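Local coordinates for protein putative retaining b-glycosidase (Saccharophagus degradans, PDB 5A95) that probably hydrolyses beta-glucans with retention of anomeric configuration, as a family 5 (GH5_26) glycoside hydrolase whose quaternary structure governs its substrate specificity, at residues A233-P238 with D275-F280. The protein carries 1 engineered substitution. Sequence-based numbering, arbitrary orientation. Where two conformers were deposited one is given.
Sequences AYDLSP and DEKWGF
Leu236 N donates to Lys277 O at 2.8 Å with an N-H...O angle of 148°, a backbone bond that ties the loop 233-238 to the C-terminal part of helix 267-279. A wider, pi-type turn occupies that helix at 275-279, where Phe280 N reaches back to Asp275 O. The charged link is looser: Lys277 NZ lies 3.3 Å from Asp235 OD2, a salt bridge whose hydrogen bond is weak. The lysine chain bends about its CB-CG bond (chi2 -73°), which brings CD alongside the carboxylate. Asp235 is held from within its own segment, since OD1 accepts from Ser237 OG at 2.6 Å through its syn lone pair and from Ser237 N, which meets it from above the carboxylate plane. The latter bond closes an Asx turn.

Within the family 5 (beta/alpha)8 barrel, these segments belong to successive beta-alpha units, the loop following strand 224-227 and the helix following strand 250-252. The side chain of Tyr234 is about 10 Å from a bound beta-D-glucopyranose.

Aromatic packing covers the more buried side. The indole edge of Trp278 points at the face of Tyr234 in an offset edge-to-face pair; the centroids of the Tyr234 ring and the five-membered ring of Trp278 are 5.0 Å apart, with planes at 60°. Lys277 CB packs against the same phenol ring, 3.7 Å from Tyr234 CE2, while Trp274 and Tyr319 also meet the indole. Leu236 CD1 approaches Trp278 CB, and Phe280 turns its ring edge to Leu236 O, which lies near the ring plane, 3.4 Å from Phe280 CZ. Lys240 adds a cation-pi contact to the Phe280 ring.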
ATOM      1  N   ALA A 233      17.204   7.175 -15.383  1.00  5.60           N
ATOM      2  CA  ALA A 233      16.687   7.844 -16.574  1.00  5.95           C
ATOM      3  C   ALA A 233      17.778   8.024 -17.613  1.00  5.56           C
ATOM      4  O   ALA A 233      17.867   9.046 -18.257  1.00  7.39           O
ATOM      5  CB  ALA A 233      16.040   9.199 -16.221  1.00  6.38           C
ATOM      6  N   TYR A 234      18.553   6.988 -17.847  1.00  6.40           N
ATOM      7  CA  TYR A 234      19.616   7.032 -18.828  1.00  6.79           C
ATOM      8  C   TYR A 234      19.421   6.087 -20.006  1.00  7.60           C
ATOM      9  O   TYR A 234      19.768   6.431 -21.132  1.00  8.66           O
ATOM     10  CB  TYR A 234      20.996   6.845 -18.160  1.00  6.82           C
ATOM     11  CG  TYR A 234      22.107   7.119 -19.118  1.00  7.04           C
ATOM     12  CD1 TYR A 234      22.403   8.418 -19.529  1.00  7.93           C
ATOM     13  CD2 TYR A 234      22.856   6.084 -19.641  1.00  8.46           C
ATOM     14  CE1 TYR A 234      23.380   8.653 -20.460  1.00  8.25           C
ATOM     15  CE2 TYR A 234      23.874   6.328 -20.565  1.00  8.91           C
ATOM     16  CZ  TYR A 234      24.114   7.637 -20.979  1.00  7.86           C
ATOM     17  OH  TYR A 234      25.084   7.918 -21.933  1.00 11.17           O
ATOM     18  N   ASP A 235      18.847   4.915 -19.781  1.00  6.42           N
ATOM     19  CA  ASP A 235      18.762   3.892 -20.829  1.00  6.71           C
ATOM     20  C   ASP A 235      17.364   3.820 -21.444  1.00  6.68           C
ATOM     21  O   ASP A 235      16.436   3.263 -20.844  1.00  7.14           O
ATOM     22  CB  ASP A 235      19.180   2.519 -20.271  1.00  7.34           C
ATOM     23  CG  ASP A 235      19.213   1.431 -21.347  1.00  7.73           C
ATOM     24  OD1 ASP A 235      19.121   1.761 -22.545  1.00  7.62           O
ATOM     25  OD2 ASP A 235      19.365   0.251 -20.968  1.00 10.08           O
ATOM     26  N   LEU A 236      17.230   4.374 -22.642  1.00  6.20           N
ATOM     27  CA  LEU A 236      15.981   4.302 -23.406  1.00  5.91           C
ATOM     28  C   LEU A 236      15.966   3.125 -24.386  1.00  6.51           C
ATOM     29  O   LEU A 236      14.961   2.881 -25.013  1.00  7.48           O
ATOM     30  CB  LEU A 236      15.755   5.597 -24.161  1.00  6.41           C
ATOM     31  CG  LEU A 236      15.406   6.814 -23.332  1.00  6.26           C
ATOM     32  CD1 LEU A 236      15.284   8.039 -24.217  1.00  6.65           C
ATOM     33  CD2 LEU A 236      14.115   6.584 -22.534  1.00  6.13           C
ATOM     34  N   SER A 237      17.053   2.372 -24.487  1.00  6.71           N
ATOM     35  CA  SER A 237      17.120   1.333 -25.509  1.00  7.53           C
ATOM     36  C   SER A 237      15.961   0.327 -25.525  1.00  7.10           C
ATOM     37  O   SER A 237      15.595  -0.120 -26.600  1.00  8.23           O
ATOM     38  CB  SER A 237      18.478   0.635 -25.515  1.00  8.69           C
ATOM     39  OG  SER A 237      18.713  -0.093 -24.341  1.00  8.49           O
ATOM     40  N   PRO A 238      15.348  -0.013 -24.361  1.00  6.91           N
ATOM     41  CA  PRO A 238      14.214  -0.958 -24.457  1.00  7.29           C
ATOM     42  C   PRO A 238      13.039  -0.506 -25.332  1.00  7.07           C
ATOM     43  O   PRO A 238      12.225  -1.330 -25.715  1.00  7.82           O
ATOM     44  CB  PRO A 238      13.771  -1.133 -23.010  1.00  7.47           C
ATOM     45  CG  PRO A 238      15.035  -0.895 -22.221  1.00  7.80           C
ATOM     46  CD  PRO A 238      15.685   0.263 -22.952  1.00  7.48           C
ATOM     47  N   ASP A 275      24.313   8.128 -28.307  1.00  8.94           N
ATOM     48  CA  ASP A 275      23.304   7.712 -29.258  0.60  8.62           C
ATOM     49  C   ASP A 275      22.825   6.293 -28.956  1.00  8.98           C
ATOM     50  O   ASP A 275      21.622   6.009 -29.090  1.00  9.45           O
ATOM     51  CB  ASP A 275      23.805   7.861 -30.693  0.60 10.65           C
ATOM     52  CG  ASP A 275      22.685   8.164 -31.653  0.60 11.82           C
ATOM     53  OD1 ASP A 275      22.349   9.347 -31.861  0.60 13.46           O
ATOM     54  OD2 ASP A 275      22.133   7.199 -32.176  0.60 14.90           O
ATOM     55  N   GLU A 276      23.724   5.424 -28.503  1.00  8.55           N
ATOM     56  CA  GLU A 276      23.357   4.049 -28.226  1.00  9.38           C
ATOM     57  C   GLU A 276      22.323   3.922 -27.120  1.00  8.63           C
ATOM     58  O   GLU A 276      21.374   3.153 -27.235  1.00 10.38           O
ATOM     59  CB  GLU A 276      24.612   3.229 -27.846  1.00 10.60           C
ATOM     60  CG  GLU A 276      25.493   2.918 -29.045  1.00 13.84           C
ATOM     61  CD  GLU A 276      26.766   2.169 -28.704  1.00 14.74           C
ATOM     62  OE1 GLU A 276      27.014   1.864 -27.523  1.00 16.79           O
ATOM     63  OE2 GLU A 276      27.516   1.867 -29.656  1.00 19.33           O
ATOM     64  N   LYS A 277      22.537   4.642 -26.026  1.00  7.71           N
ATOM     65  CA  LYS A 277      21.690   4.473 -24.864  1.00  6.98           C
ATOM     66  C   LYS A 277      20.442   5.315 -24.873  1.00  6.73           C
ATOM     67  O   LYS A 277      19.419   4.886 -24.355  1.00  7.21           O
ATOM     68  CB  LYS A 277      22.499   4.680 -23.553  1.00  7.60           C
ATOM     69  CG  LYS A 277      23.366   3.480 -23.151  1.00  8.40           C
ATOM     70  CD  LYS A 277      22.509   2.328 -22.626  1.00  8.09           C
ATOM     71  CE  LYS A 277      23.361   1.126 -22.254  1.00  9.28           C
ATOM     72  NZ  LYS A 277      22.540  -0.032 -21.803  1.00 11.76           N
ATOM     73  N   TRP A 278      20.499   6.515 -25.454  1.00  6.87           N
ATOM     74  CA  TRP A 278      19.320   7.399 -25.403  1.00  7.28           C
ATOM     75  C   TRP A 278      19.083   8.248 -26.639  1.00  6.89           C
ATOM     76  O   TRP A 278      17.940   8.519 -26.963  1.00  7.12           O
ATOM     77  CB  TRP A 278      19.335   8.267 -24.137  1.00  7.29           C
ATOM     78  CG  TRP A 278      20.538   9.176 -24.039  1.00  7.53           C
ATOM     79  CD1 TRP A 278      21.787   8.876 -23.534  1.00  8.27           C
ATOM     80  CD2 TRP A 278      20.628  10.530 -24.508  1.00  6.79           C
ATOM     81  NE1 TRP A 278      22.618   9.962 -23.652  1.00  8.22           N
ATOM     82  CE2 TRP A 278      21.943  10.986 -24.258  1.00  7.39           C
ATOM     83  CE3 TRP A 278      19.722  11.405 -25.113  1.00  8.07           C
ATOM     84  CZ2 TRP A 278      22.347  12.283 -24.566  1.00  7.86           C
ATOM     85  CZ3 TRP A 278      20.120  12.686 -25.407  1.00  8.76           C
ATOM     86  CH2 TRP A 278      21.422  13.100 -25.164  1.00  8.73           C
ATOM     87  N   GLY A 279      20.139   8.743 -27.267  1.00  6.34           N
ATOM     88  CA  GLY A 279      19.955   9.699 -28.333  1.00  6.45           C
ATOM     89  C   GLY A 279      19.212   9.164 -29.549  1.00  6.56           C
ATOM     90  O   GLY A 279      18.516   9.929 -30.208  1.00  7.41           O
ATOM     91  N   PHE A 280      19.312   7.870 -29.812  1.00  6.49           N
ATOM     92  CA  PHE A 280      18.609   7.260 -30.915  1.00  7.07           C
ATOM     93  C   PHE A 280      17.113   7.535 -30.789  1.00  7.14           C
ATOM     94  O   PHE A 280      16.395   7.585 -31.796  1.00  8.25           O
ATOM     95  CB  PHE A 280      18.843   5.731 -30.966  1.00  6.75           C
ATOM     96  CG  PHE A 280      18.058   5.020 -29.914  1.00  6.96           C
ATOM     97  CD1 PHE A 280      18.554   4.903 -28.608  1.00  7.31           C
ATOM     98  CD2 PHE A 280      16.745   4.606 -30.177  1.00  8.00           C
ATOM     99  CE1 PHE A 280      17.763   4.387 -27.603  1.00  7.88           C
ATOM    100  CE2 PHE A 280      15.954   4.132 -29.178  1.00  8.44           C
ATOM    101  CZ  PHE A 280      16.456   4.008 -27.894  1.00  7.47           C
TER